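Local coordinates for protein proteolytically activated form of PPO4 Tyrosinase (Agaricus bisporus var. bisporus H97, PDB 4OUA) that hydroxylates monophenols and oxidises the resulting o-diphenols to reactive o-quinones at a pair of copper ions, the first step of melanin synthesis, at residues A[81-87]-A[246-250]; A[301-306]-A[317-321]; A[226-232]-A[289-293]; A[133-137]-A[214-218]; A[233-237]-A[306-310]. All coordinates share one frame; numbering follows the deposited sequence.

Interaction 1 (A[81-87]-A[246-250]); sequences HSQVLFP and LEAVH. With CU1 (copper (I) ion), chain D; CU1 (copper (I) ion), chain C.
In the dicopper centre, His81 and Glu247 meet where a ligand of one copper abuts the start of the helix that carries a ligand of the other. His81 NE2 holds the copper ion of chain C at 2.1 Å, together with His56 and His90. His250 NE2 holds that of chain D at 2.0 Å, with His254 and His282, and one water lies between the metals, bound to both. The His81 ring is further fixed by a covalent link from CE1 to the sulfur of Cys79. Glu247 OE2 lies in the plane of that ring, at its edge, 3.4 Å from His81 CB. The Glu247 carboxylate takes the Ser82 N-H in a forked bond, OE1 at 3.1 Å and OE2 at 3.2 Å from Ser82 N, both on their syn lone pairs; OE1 also receives His235 N. With CG anti to the backbone N (chi1 -176°) and the rest of the chain extended, Glu247 lies flat along one face of Phe86, CG standing 3.7 Å from the ring centroid. A glycine in place of Glu247 would probably leave the Ser82 and His235 amides without their acceptor and uncover that face of Phe86. The CZ corner of Phe86 reaches over a face of the His250 ring, 3.5 Å from its ND1, the two planes 55° apart. Farther along, Leu246 CD2 rests on Pro87 CB and CG. This is the layout of a type-3 copper centre, in which three histidines hold each metal; here Phe86 and Glu247 pack behind two of them.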
# COMPACT_ATOMS: atom_id res chain seq x y z
N HIS A 81 -7.74 0.58 -11.72
CA HIS A 81 -6.69 1.40 -12.33
C HIS A 81 -7.23 2.12 -13.56
O HIS A 81 -8.05 1.58 -14.29
CB HIS A 81 -5.48 0.54 -12.69
CG HIS A 81 -4.98 -0.30 -11.55
ND1 HIS A 81 -5.18 -1.66 -11.49
CD2 HIS A 81 -4.30 0.03 -10.43
CE1 HIS A 81 -4.64 -2.13 -10.38
NE2 HIS A 81 -4.10 -1.12 -9.72
N SER A 82 -6.76 3.35 -13.77
CA SER A 82 -7.19 4.17 -14.90
C SER A 82 -8.65 4.58 -14.77
O SER A 82 -9.30 4.92 -15.76
CB SER A 82 -6.97 3.42 -16.22
OG SER A 82 -5.63 3.00 -16.34
N GLN A 83 -9.17 4.56 -13.55
CA GLN A 83 -10.56 4.92 -13.30
C GLN A 83 -10.70 5.76 -12.03
O GLN A 83 -9.78 5.85 -11.22
CB GLN A 83 -11.42 3.66 -13.19
CG GLN A 83 -10.79 2.55 -12.38
CD GLN A 83 -11.81 1.56 -11.86
OE1 GLN A 83 -12.83 1.96 -11.29
NE2 GLN A 83 -11.54 0.28 -12.04
N VAL A 84 -11.87 6.38 -11.87
CA VAL A 84 -12.11 7.33 -10.79
C VAL A 84 -12.01 6.71 -9.39
O VAL A 84 -11.87 7.43 -8.40
CB VAL A 84 -13.50 7.99 -10.92
CG1 VAL A 84 -13.52 8.94 -12.11
CG2 VAL A 84 -14.58 6.93 -11.06
N LEU A 85 -12.08 5.39 -9.32
CA LEU A 85 -12.12 4.71 -8.03
C LEU A 85 -10.73 4.33 -7.51
O LEU A 85 -10.61 3.73 -6.44
CB LEU A 85 -12.99 3.45 -8.11
CG LEU A 85 -14.48 3.68 -8.35
CD1 LEU A 85 -15.24 2.37 -8.23
CD2 LEU A 85 -15.02 4.71 -7.37
N PHE A 86 -9.69 4.67 -8.27
CA PHE A 86 -8.33 4.27 -7.92
C PHE A 86 -7.94 4.65 -6.49
O PHE A 86 -7.52 3.79 -5.72
CB PHE A 86 -7.32 4.89 -8.90
CG PHE A 86 -5.89 4.71 -8.48
CD1 PHE A 86 -5.24 3.50 -8.69
CD2 PHE A 86 -5.20 5.74 -7.86
CE1 PHE A 86 -3.93 3.33 -8.30
CE2 PHE A 86 -3.88 5.57 -7.47
CZ PHE A 86 -3.25 4.36 -7.69
N PRO A 87 -8.09 5.93 -6.13
CA PRO A 87 -7.70 6.38 -4.79
C PRO A 87 -8.47 5.68 -3.67
O PRO A 87 -7.86 5.23 -2.70
CB PRO A 87 -8.03 7.88 -4.82
CG PRO A 87 -7.98 8.25 -6.26
CD PRO A 87 -8.51 7.05 -6.99
N LEU A 246 -2.88 11.39 -9.09
CA LEU A 246 -2.35 10.62 -7.96
C LEU A 246 -1.78 9.30 -8.45
O LEU A 246 -0.81 8.79 -7.88
CB LEU A 246 -3.45 10.37 -6.92
CG LEU A 246 -3.09 9.58 -5.66
CD1 LEU A 246 -2.29 10.44 -4.68
CD2 LEU A 246 -4.33 9.02 -5.00
N GLU A 247 -2.37 8.75 -9.50
CA GLU A 247 -1.98 7.44 -10.02
C GLU A 247 -0.77 7.53 -10.94
O GLU A 247 0.11 6.67 -10.91
CB GLU A 247 -3.14 6.78 -10.75
CG GLU A 247 -2.84 5.37 -11.24
CD GLU A 247 -4.00 4.76 -12.00
OE1 GLU A 247 -4.90 5.51 -12.43
OE2 GLU A 247 -4.01 3.52 -12.18
N ALA A 248 -0.73 8.58 -11.76
CA ALA A 248 0.37 8.79 -12.69
C ALA A 248 1.70 8.89 -11.95
O ALA A 248 2.67 8.22 -12.31
CB ALA A 248 0.13 10.04 -13.52
N VAL A 249 1.72 9.72 -10.91
CA VAL A 249 2.90 9.87 -10.06
C VAL A 249 3.19 8.56 -9.33
O VAL A 249 4.34 8.24 -9.03
CB VAL A 249 2.71 11.00 -9.03
CG1 VAL A 249 3.92 11.11 -8.13
CG2 VAL A 249 2.43 12.32 -9.74
N HIS A 250 2.08 7.80 -9.06
CA HIS A 250 2.15 6.52 -8.37
C HIS A 250 2.79 5.43 -9.24
O HIS A 250 3.41 4.50 -8.73
CB HIS A 250 0.75 6.10 -7.92
CG HIS A 250 0.53 4.62 -7.92
ND1 HIS A 250 -0.02 3.94 -8.99
CD2 HIS A 250 0.78 3.68 -6.97
CE1 HIS A 250 -0.09 2.65 -8.70
NE2 HIS A 250 0.39 2.47 -7.49
CU CU1 D . 0.31 0.51 -7.27
CU CU1 C . -3.52 -1.15 -7.70
O HOH W 1 -1.31 -0.54 -8.47

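Interaction 2 (A[301-306]-A[317-321])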
# COMPACT_ATOMS: atom_id res chain seq x y z
N VAL A 301 -15.01 11.78 -5.12
CA VAL A 301 -15.23 10.94 -6.30
C VAL A 301 -16.31 11.49 -7.23
O VAL A 301 -17.40 11.85 -6.79
CB VAL A 301 -15.64 9.51 -5.89
CG1 VAL A 301 -15.81 8.63 -7.12
CG2 VAL A 301 -14.61 8.92 -4.93
N THR A 302 -15.99 11.53 -8.52
CA THR A 302 -16.97 11.88 -9.55
C THR A 302 -17.21 10.68 -10.46
O THR A 302 -16.46 9.70 -10.42
CB THR A 302 -16.52 13.08 -10.39
OG1 THR A 302 -15.40 12.71 -11.21
CG2 THR A 302 -16.13 14.25 -9.49
N GLN A 303 -18.25 10.75 -11.28
CA GLN A 303 -18.63 9.64 -12.14
C GLN A 303 -17.62 9.40 -13.26
O GLN A 303 -17.00 10.33 -13.77
CB GLN A 303 -20.02 9.88 -12.73
CG GLN A 303 -20.43 8.87 -13.78
CD GLN A 303 -21.87 9.03 -14.19
OE1 GLN A 303 -22.71 9.47 -13.40
NE2 GLN A 303 -22.18 8.67 -15.44
N GLY A 304 -17.46 8.13 -13.64
CA GLY A 304 -16.53 7.75 -14.69
C GLY A 304 -16.67 6.28 -15.05
O GLY A 304 -17.14 5.48 -14.25
N PRO A 305 -16.26 5.92 -16.28
CA PRO A 305 -16.38 4.56 -16.80
C PRO A 305 -15.24 3.63 -16.39
O PRO A 305 -14.14 4.10 -16.10
CB PRO A 305 -16.38 4.77 -18.31
CG PRO A 305 -15.50 5.97 -18.50
CD PRO A 305 -15.75 6.86 -17.30
N GLU A 306 -15.51 2.33 -16.38
CA GLU A 306 -14.48 1.32 -16.15
C GLU A 306 -13.79 0.98 -17.46
O GLU A 306 -14.32 0.20 -18.26
CB GLU A 306 -15.07 0.06 -15.52
CG GLU A 306 -14.11 -1.12 -15.45
CD GLU A 306 -13.09 -0.99 -14.33
OE1 GLU A 306 -11.88 -1.16 -14.60
OE2 GLU A 306 -13.50 -0.73 -13.18
N THR A 317 -18.68 -0.23 -17.61
CA THR A 317 -19.57 0.04 -16.48
C THR A 317 -19.35 1.46 -15.96
O THR A 317 -18.22 1.94 -15.92
CB THR A 317 -19.36 -0.97 -15.34
OG1 THR A 317 -19.67 -2.29 -15.79
CG2 THR A 317 -20.25 -0.62 -14.15
N GLU A 318 -20.44 2.12 -15.56
CA GLU A 318 -20.35 3.45 -14.97
C GLU A 318 -20.07 3.35 -13.48
O GLU A 318 -20.67 2.54 -12.78
CB GLU A 318 -21.63 4.24 -15.22
CG GLU A 318 -21.77 4.78 -16.64
CD GLU A 318 -20.83 5.94 -16.91
OE1 GLU A 318 -20.51 6.68 -15.95
OE2 GLU A 318 -20.41 6.12 -18.07
N LEU A 319 -19.15 4.17 -12.99
CA LEU A 319 -18.76 4.14 -11.59
C LEU A 319 -18.86 5.51 -10.92
O LEU A 319 -18.49 6.52 -11.51
CB LEU A 319 -17.33 3.59 -11.45
CG LEU A 319 -17.12 2.09 -11.67
CD1 LEU A 319 -17.39 1.69 -13.11
CD2 LEU A 319 -15.71 1.71 -11.28
N ASN A 320 -19.36 5.52 -9.69
CA ASN A 320 -19.43 6.75 -8.92
C ASN A 320 -19.08 6.51 -7.45
O ASN A 320 -18.55 5.46 -7.09
CB ASN A 320 -20.82 7.39 -9.03
CG ASN A 320 -21.94 6.46 -8.60
OD1 ASN A 320 -21.73 5.51 -7.84
ND2 ASN A 320 -23.15 6.73 -9.08
N LYS A 321 -19.39 7.49 -6.61
CA LYS A 321 -19.09 7.42 -5.18
C LYS A 321 -19.89 6.33 -4.47
O LYS A 321 -19.52 5.88 -3.39
CB LYS A 321 -19.36 8.77 -4.52
CG LYS A 321 -20.78 9.26 -4.73
CD LYS A 321 -21.04 10.55 -3.98
CE LYS A 321 -22.49 10.98 -4.15
NZ LYS A 321 -22.80 12.22 -3.37
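Gln303 and Glu318 cross at about a right angle, amide and carboxylate planes 63° apart, and meet through Gln303 NE2 and Glu318 OE1 at 2.6 Å in a weak, bent hydrogen bond. Gln303 gets there as a straight rod, CG anti to the backbone N (chi1 172°), whereas Glu318 folds back at chi2 to bring its carboxylate over. Leu319 leaves the other side of the ribbon and crosses Glu306 obliquely: its CD1 lies 3.7 Å from Glu306 CB, while CD2 faces OE2. The OE1 of Glu306 is engaged by Gly309 N. Between these two pairs runs a small antiparallel hairpin of strands 304-305 and 318-319. Gly304 and Leu319 form its hydrogen-bonded pair, Gly304 N to Leu319 O at 2.9 Å and Leu319 N to Gly304 O at 2.7 Å; Pro305 and Glu318 make the non-hydrogen-bonded pair beside it. One more backbone bond, Glu306 N to Thr317 O at 2.8 Å, continues the pattern toward the connecting loop. At the far end Val301 CB meets Lys321 CB at 4.0 Å, and Val301 CG1 lies against the backbone of Asn320 and Lys321. Beyond the hairpin, Leu319 also packs on Leu85 and Phe313, and Val301 on Trp229 of helix 229-233.

Interaction 3 (A[226-232]-A[289-293]); sequences NANWEAF and LSLWQ
Trp292 comes off helix 277-295 and lies on Phe232 from its first carbon onward, CB standing 3.9 Å from Phe232 CZ. Because CG is anti to the backbone N (chi1 172°), the indole projects toward helix 229-233. CG meets Phe232 CE1 at 3.5 Å; CD1 sits over the same atom, and CD2 over CZ. These are parts of one face-to-face stack, with the five-membered ring of Trp292 3.7 Å from the Phe232 ring between centroids and the planes 11° apart. At NE1 the contact turns polar: its N-H points at Asn226 O, 3.1 Å away and nearly in the indole plane, and is received with an N-H...O angle of 152° on a lone pair in the carbonyl plane. CE2 and CZ2 pass near the same carbonyl oxygen. At the far corner of the six-membered ring, CZ3 and CH2 meet the edge of Trp229, Trp292 CH2 lying 3.7 Å from Trp229 CE3; the two six-membered rings are steeply and obliquely inclined. Leu289 CD1 closes the edge of Phe232, 3.6 Å from CE2. Tyr296 stacks on Trp292 as well, and its hydroxyl bonds Asn226 N. Replacing Trp292 by a leucine is likely to open a gap beside Phe232 and Trp229 and leave the Asn226 carbonyl without this donor. An aromatic cluster thus joins two helices of the tyrosinase central domain. Apolar ring-on-ring van der Waals packing makes up most of the contact, while the one hydrogen bond across it, from the indole N-H, probably helps set the rotation of Trp292 and gives the carbonyl of buried Asn226 a donor.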
# COMPACT_ATOMS: atom_id res chain seq x y z
N ASN A 226 -4.53 20.23 -8.39
CA ASN A 226 -5.56 19.28 -8.81
C ASN A 226 -6.92 19.67 -8.26
O ASN A 226 -7.30 19.26 -7.17
CB ASN A 226 -5.21 17.86 -8.35
CG ASN A 226 -4.31 17.13 -9.33
OD1 ASN A 226 -4.75 16.69 -10.39
ND2 ASN A 226 -3.04 16.98 -8.96
N ALA A 227 -7.66 20.48 -9.02
CA ALA A 227 -8.96 20.97 -8.57
C ALA A 227 -10.06 19.94 -8.80
O ALA A 227 -10.88 19.68 -7.92
CB ALA A 227 -9.30 22.28 -9.25
N ASN A 228 -10.08 19.36 -10.00
CA ASN A 228 -11.09 18.36 -10.34
C ASN A 228 -10.62 16.95 -10.03
O ASN A 228 -9.42 16.66 -10.04
CB ASN A 228 -11.47 18.47 -11.82
CG ASN A 228 -10.32 18.15 -12.75
OD1 ASN A 228 -9.16 18.48 -12.47
ND2 ASN A 228 -10.62 17.50 -13.87
N TRP A 229 -11.57 16.07 -9.75
CA TRP A 229 -11.27 14.70 -9.32
C TRP A 229 -10.79 13.82 -10.46
O TRP A 229 -9.97 12.92 -10.25
CB TRP A 229 -12.51 14.08 -8.67
CG TRP A 229 -12.33 12.66 -8.24
CD1 TRP A 229 -12.68 11.54 -8.94
CD2 TRP A 229 -11.75 12.20 -7.02
NE1 TRP A 229 -12.35 10.41 -8.23
CE2 TRP A 229 -11.78 10.79 -7.04
CE3 TRP A 229 -11.21 12.84 -5.90
CZ2 TRP A 229 -11.29 10.02 -5.99
CZ3 TRP A 229 -10.72 12.07 -4.86
CH2 TRP A 229 -10.77 10.67 -4.91
N GLU A 230 -11.29 14.07 -11.66
CA GLU A 230 -10.94 13.25 -12.82
C GLU A 230 -9.45 13.30 -13.13
O GLU A 230 -8.83 12.27 -13.38
CB GLU A 230 -11.75 13.68 -14.04
CG GLU A 230 -12.73 12.63 -14.54
CD GLU A 230 -12.04 11.36 -15.00
OE1 GLU A 230 -10.84 11.42 -15.36
OE2 GLU A 230 -12.69 10.29 -15.01
N ALA A 231 -8.88 14.50 -13.10
CA ALA A 231 -7.47 14.68 -13.41
C ALA A 231 -6.57 14.23 -12.26
O ALA A 231 -5.37 14.04 -12.44
CB ALA A 231 -7.19 16.13 -13.76
N PHE A 232 -7.17 14.04 -11.09
CA PHE A 232 -6.42 13.66 -9.90
C PHE A 232 -6.50 12.17 -9.59
O PHE A 232 -5.53 11.57 -9.12
CB PHE A 232 -6.91 14.46 -8.69
CG PHE A 232 -6.44 13.92 -7.37
CD1 PHE A 232 -5.17 14.21 -6.89
CD2 PHE A 232 -7.27 13.11 -6.60
CE1 PHE A 232 -4.74 13.72 -5.68
CE2 PHE A 232 -6.84 12.61 -5.39
CZ PHE A 232 -5.57 12.92 -4.92
N LEU A 289 -3.30 11.27 -0.60
CA LEU A 289 -4.73 11.51 -0.66
C LEU A 289 -5.20 12.31 0.56
O LEU A 289 -6.02 13.21 0.44
CB LEU A 289 -5.49 10.19 -0.75
CG LEU A 289 -7.00 10.28 -0.92
CD1 LEU A 289 -7.34 11.08 -2.17
CD2 LEU A 289 -7.61 8.89 -1.00
N SER A 290 -4.67 11.97 1.73
CA SER A 290 -5.00 12.68 2.96
C SER A 290 -4.51 14.12 2.90
O SER A 290 -5.23 15.04 3.31
CB SER A 290 -4.39 11.97 4.18
OG SER A 290 -5.00 10.71 4.39
N LEU A 291 -3.30 14.32 2.40
CA LEU A 291 -2.72 15.65 2.27
C LEU A 291 -3.49 16.48 1.24
O LEU A 291 -3.77 17.66 1.47
CB LEU A 291 -1.25 15.57 1.88
CG LEU A 291 -0.27 15.11 2.95
CD1 LEU A 291 1.16 15.12 2.42
CD2 LEU A 291 -0.38 15.97 4.19
N TRP A 292 -3.81 15.86 0.12
CA TRP A 292 -4.56 16.52 -0.94
C TRP A 292 -5.94 16.94 -0.45
O TRP A 292 -6.44 18.00 -0.81
CB TRP A 292 -4.68 15.59 -2.16
CG TRP A 292 -5.59 16.11 -3.22
CD1 TRP A 292 -5.25 16.93 -4.26
CD2 TRP A 292 -6.99 15.84 -3.37
NE1 TRP A 292 -6.35 17.18 -5.04
CE2 TRP A 292 -7.43 16.53 -4.51
CE3 TRP A 292 -7.91 15.08 -2.63
CZ2 TRP A 292 -8.75 16.48 -4.94
CZ3 TRP A 292 -9.22 15.04 -3.06
CH2 TRP A 292 -9.63 15.74 -4.21
N GLN A 293 -6.56 16.10 0.38
CA GLN A 293 -7.85 16.41 0.97
C GLN A 293 -7.78 17.69 1.80
O GLN A 293 -8.75 18.45 1.87
CB GLN A 293 -8.35 15.26 1.84
CG GLN A 293 -8.76 14.01 1.07
CD GLN A 293 -9.15 12.87 1.99
OE1 GLN A 293 -8.65 11.75 1.86
NE2 GLN A 293 -10.05 13.15 2.93

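Interaction 4 (A[133-137]-A[214-218])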
# COMPACT_ATOMS: atom_id res chain seq x y z
N THR A 133 8.33 8.64 -0.73
CA THR A 133 9.13 8.62 -1.95
C THR A 133 9.43 10.02 -2.48
O THR A 133 10.43 10.24 -3.16
CB THR A 133 8.44 7.81 -3.06
OG1 THR A 133 7.21 8.45 -3.43
CG2 THR A 133 8.13 6.40 -2.57
N GLY A 134 8.56 10.97 -2.15
CA GLY A 134 8.70 12.33 -2.63
C GLY A 134 9.76 13.13 -1.88
O GLY A 134 10.25 14.15 -2.38
N PHE A 135 10.11 12.68 -0.68
CA PHE A 135 11.10 13.37 0.13
C PHE A 135 12.36 12.54 0.30
O PHE A 135 13.47 13.08 0.41
CB PHE A 135 10.52 13.73 1.50
CG PHE A 135 11.50 14.41 2.41
CD1 PHE A 135 11.67 15.79 2.36
CD2 PHE A 135 12.25 13.68 3.31
CE1 PHE A 135 12.57 16.42 3.19
CE2 PHE A 135 13.16 14.31 4.15
CZ PHE A 135 13.32 15.68 4.09
N ALA A 136 12.20 11.22 0.34
CA ALA A 136 13.33 10.31 0.48
C ALA A 136 13.12 9.06 -0.36
O ALA A 136 12.69 8.03 0.15
CB ALA A 136 13.55 9.95 1.94
N LEU A 137 13.43 9.17 -1.65
CA LEU A 137 13.19 8.07 -2.59
C LEU A 137 14.00 6.84 -2.21
O LEU A 137 13.49 5.72 -2.25
CB LEU A 137 13.53 8.51 -4.02
CG LEU A 137 13.18 7.53 -5.13
CD1 LEU A 137 11.73 7.08 -5.02
CD2 LEU A 137 13.44 8.17 -6.49
N SER A 214 13.56 14.43 -9.58
CA SER A 214 12.38 14.51 -10.44
C SER A 214 11.13 14.01 -9.73
O SER A 214 10.03 14.50 -9.97
CB SER A 214 12.61 13.72 -11.73
OG SER A 214 12.69 12.33 -11.47
N THR A 215 11.31 13.02 -8.86
CA THR A 215 10.19 12.44 -8.12
C THR A 215 9.57 13.44 -7.16
O THR A 215 8.35 13.49 -7.00
CB THR A 215 10.62 11.18 -7.35
OG1 THR A 215 10.97 10.15 -8.27
CG2 THR A 215 9.49 10.69 -6.46
N ARG A 216 10.41 14.24 -6.51
CA ARG A 216 9.93 15.26 -5.58
C ARG A 216 9.11 16.32 -6.32
O ARG A 216 8.08 16.78 -5.83
CB ARG A 216 11.09 15.93 -4.84
CG ARG A 216 10.67 17.15 -4.04
CD ARG A 216 11.85 17.81 -3.34
NE ARG A 216 12.39 16.98 -2.27
CZ ARG A 216 13.24 17.41 -1.35
NH1 ARG A 216 13.65 18.67 -1.36
NH2 ARG A 216 13.69 16.59 -0.41
N GLU A 217 9.58 16.70 -7.50
CA GLU A 217 8.89 17.70 -8.31
C GLU A 217 7.56 17.17 -8.83
O GLU A 217 6.56 17.90 -8.85
CB GLU A 217 9.78 18.14 -9.48
CG GLU A 217 11.03 18.88 -9.06
CD GLU A 217 11.87 19.33 -10.24
OE1 GLU A 217 11.92 18.60 -11.24
OE2 GLU A 217 12.46 20.43 -10.16
N LYS A 218 7.54 15.91 -9.26
CA LYS A 218 6.30 15.28 -9.71
C LYS A 218 5.28 15.23 -8.59
O LYS A 218 4.09 15.50 -8.80
CB LYS A 218 6.57 13.87 -10.23
CG LYS A 218 7.24 13.80 -11.59
CD LYS A 218 7.01 12.44 -12.23
CE LYS A 218 7.81 12.26 -13.51
NZ LYS A 218 9.26 12.06 -13.24
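The Phe135 ring and the Arg216 guanidinium lie side by side, pointing the same way, with their planes only 10° apart. Arg216 NH2 comes to 3.5 Å from Phe135 CD1 at an oblique approach. At the guanidinium edge, in its plane, sits Phe135 O, 3.6 Å from NH2, with Gly134 O also near that plane, 3.5 Å from NE. Arg216 NH1 finds a firmer partner in Ile379 O near the C terminus, and the Phe135 ring makes a cation-pi contact with Arg376. The arginine side chain leaves helix 201-224 with CG anti to the backbone N (chi1 170°) and bends at chi3, which wraps it round Gly134 O, 3.2 Å from CB. The backbone of Gly134 lies directly on the helix, its CA 4.3 Å from that of Arg216. One residue earlier, Thr215 CG2 rests against Thr133 O and its OG1 against Leu137 CD2 at 3.6 Å; that hydroxyl is bonded to Glu211 O of its own helix. Within the central domain, then, a loop following helix 116-125 is laid on helix 201-224 by van der Waals contact and by an arginine whose positive charge probably draws the nearby carbonyl oxygens electrostatically.

Interaction 5 (A[233-237]-A[306-310])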
# COMPACT_ATOMS: atom_id res chain seq x y z
N SER A 233 -7.62 11.55 -9.90
CA SER A 233 -7.85 10.17 -9.55
C SER A 233 -7.07 9.16 -10.34
O SER A 233 -6.42 8.32 -9.77
CB SER A 233 -9.30 9.85 -9.73
OG SER A 233 -9.81 10.74 -10.65
N ASN A 234 -7.17 9.22 -11.65
CA ASN A 234 -6.53 8.24 -12.47
C ASN A 234 -5.69 8.85 -13.53
O ASN A 234 -5.66 10.02 -13.70
CB ASN A 234 -7.55 7.37 -13.10
CG ASN A 234 -8.53 8.14 -13.91
OD1 ASN A 234 -8.63 7.96 -15.09
ND2 ASN A 234 -9.25 8.98 -13.28
N HIS A 235 -5.02 7.99 -14.27
CA HIS A 235 -4.12 8.41 -15.31
C HIS A 235 -4.65 8.22 -16.71
O HIS A 235 -4.22 8.90 -17.60
CB HIS A 235 -2.80 7.67 -15.17
CG HIS A 235 -2.93 6.19 -15.29
ND1 HIS A 235 -2.05 5.33 -14.70
CD2 HIS A 235 -3.83 5.43 -15.93
CE1 HIS A 235 -2.41 4.09 -14.98
NE2 HIS A 235 -3.49 4.13 -15.72
N GLY A 236 -5.58 7.30 -16.89
CA GLY A 236 -5.90 6.74 -18.18
C GLY A 236 -6.17 7.84 -19.12
O GLY A 236 -6.54 8.87 -18.65
N GLU A 237 -5.97 7.67 -20.42
CA GLU A 237 -5.23 6.59 -21.02
C GLU A 237 -3.81 7.06 -21.20
O GLU A 237 -3.33 7.21 -22.29
CB GLU A 237 -5.83 6.19 -22.36
CG GLU A 237 -7.23 5.61 -22.32
CD GLU A 237 -8.31 6.66 -22.33
OE1 GLU A 237 -7.98 7.85 -22.31
OE2 GLU A 237 -9.49 6.28 -22.37
N GLU A 306 -15.51 2.33 -16.38
CA GLU A 306 -14.48 1.32 -16.15
C GLU A 306 -13.79 0.98 -17.46
O GLU A 306 -14.32 0.20 -18.26
CB GLU A 306 -15.07 0.06 -15.52
CG GLU A 306 -14.11 -1.12 -15.45
CD GLU A 306 -13.09 -0.99 -14.33
OE1 GLU A 306 -11.88 -1.16 -14.60
OE2 GLU A 306 -13.50 -0.73 -13.18
N ARG A 307 -12.61 1.55 -17.69
CA ARG A 307 -11.93 1.40 -18.97
C ARG A 307 -11.08 0.13 -19.05
O ARG A 307 -11.19 -0.63 -20.01
CB ARG A 307 -11.07 2.63 -19.25
CG ARG A 307 -11.88 3.81 -19.78
CD ARG A 307 -11.07 5.10 -19.82
NE ARG A 307 -10.98 5.73 -18.51
CZ ARG A 307 -10.45 6.93 -18.30
NH1 ARG A 307 -9.96 7.63 -19.32
NH2 ARG A 307 -10.41 7.44 -17.08
N GLU A 308 -10.24 -0.11 -18.04
CA GLU A 308 -9.39 -1.30 -18.04
C GLU A 308 -10.20 -2.56 -17.77
O GLU A 308 -10.13 -3.53 -18.53
CB GLU A 308 -8.28 -1.17 -17.00
CG GLU A 308 -7.21 -0.16 -17.34
CD GLU A 308 -5.90 -0.44 -16.62
OE1 GLU A 308 -5.72 -1.57 -16.12
OE2 GLU A 308 -5.05 0.48 -16.55
N GLY A 309 -10.97 -2.55 -16.68
CA GLY A 309 -11.76 -3.70 -16.28
C GLY A 309 -11.15 -4.41 -15.09
O GLY A 309 -9.96 -4.73 -15.09
N SER A 310 -11.96 -4.65 -14.07
CA SER A 310 -11.51 -5.35 -12.87
C SER A 310 -12.59 -6.33 -12.43
O SER A 310 -13.70 -6.32 -12.95
CB SER A 310 -11.19 -4.36 -11.75
OG SER A 310 -12.36 -3.70 -11.32
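Asn234, the first residue to leave helix 229-233, sends its amide toward Arg307, the two side chains crossing at about a right angle. OD1 comes to 2.7 Å from Arg307 NH2, but the angle is poor for a hydrogen bond, and the pair is best read as a polar contact. His235 follows, its CG lying between the backbone N and the carbonyl carbon (chi1 61°), which swings the imidazole toward Glu308. Glu308 OE2 lies near the ring plane at its edge, 4.1 Å from His235 NE2, too far to bond directly. Ser82 OG links them, since it is hydrogen-bonded to both NE2 and OE2, while His235 ND1 is taken by Asp251. Here the loop between helices 229-233 and 246-258 meets the loop between the two strands of the 304-305/318-319 hairpin, in a layer just behind the copper ligands: the Glu308 side chain also touches His81. Gly236 brings its CA over one face of the Arg307 guanidinium, with Gly236 O 3.7 Å from Arg307 NH1. A cis peptide leads on to Glu237, whose chain bends at chi2 to place OE2 in the guanidinium plane at the edge. OE2 forms a salt bridge with Arg307 NH1 at 3.4 Å, a long, weak bond though nearly straight at 166°, and lies 3.2 Å from Arg307 CD. The carboxylate stands almost upright on the guanidinium, the planes 83° apart.

Overall arrangement
From the N terminus, 81-87 comes first and waits for 246-250, so interaction 1 closes a long loop that joins ligand-bearing segments of the two coppers. Interaction 4 opens and closes wholly within that loop, laying 133-137 on helix 201-224. Interaction 3 starts at 226-232, still inside it, and closes beyond it at 289-293, crossing interaction 1; interaction 5, from 233-237 to 306-310, crosses both. Interaction 2 comes last, a short hairpin that crosses interaction 5 and shares Glu306 with it. Interactions 1, 2, 3 and 5 tie together helices 86-109, 229-233, 246-258 and 277-295 and the strand pair 304-305/318-319, while interaction 4 meets interaction 1 through Val249 and Lys218.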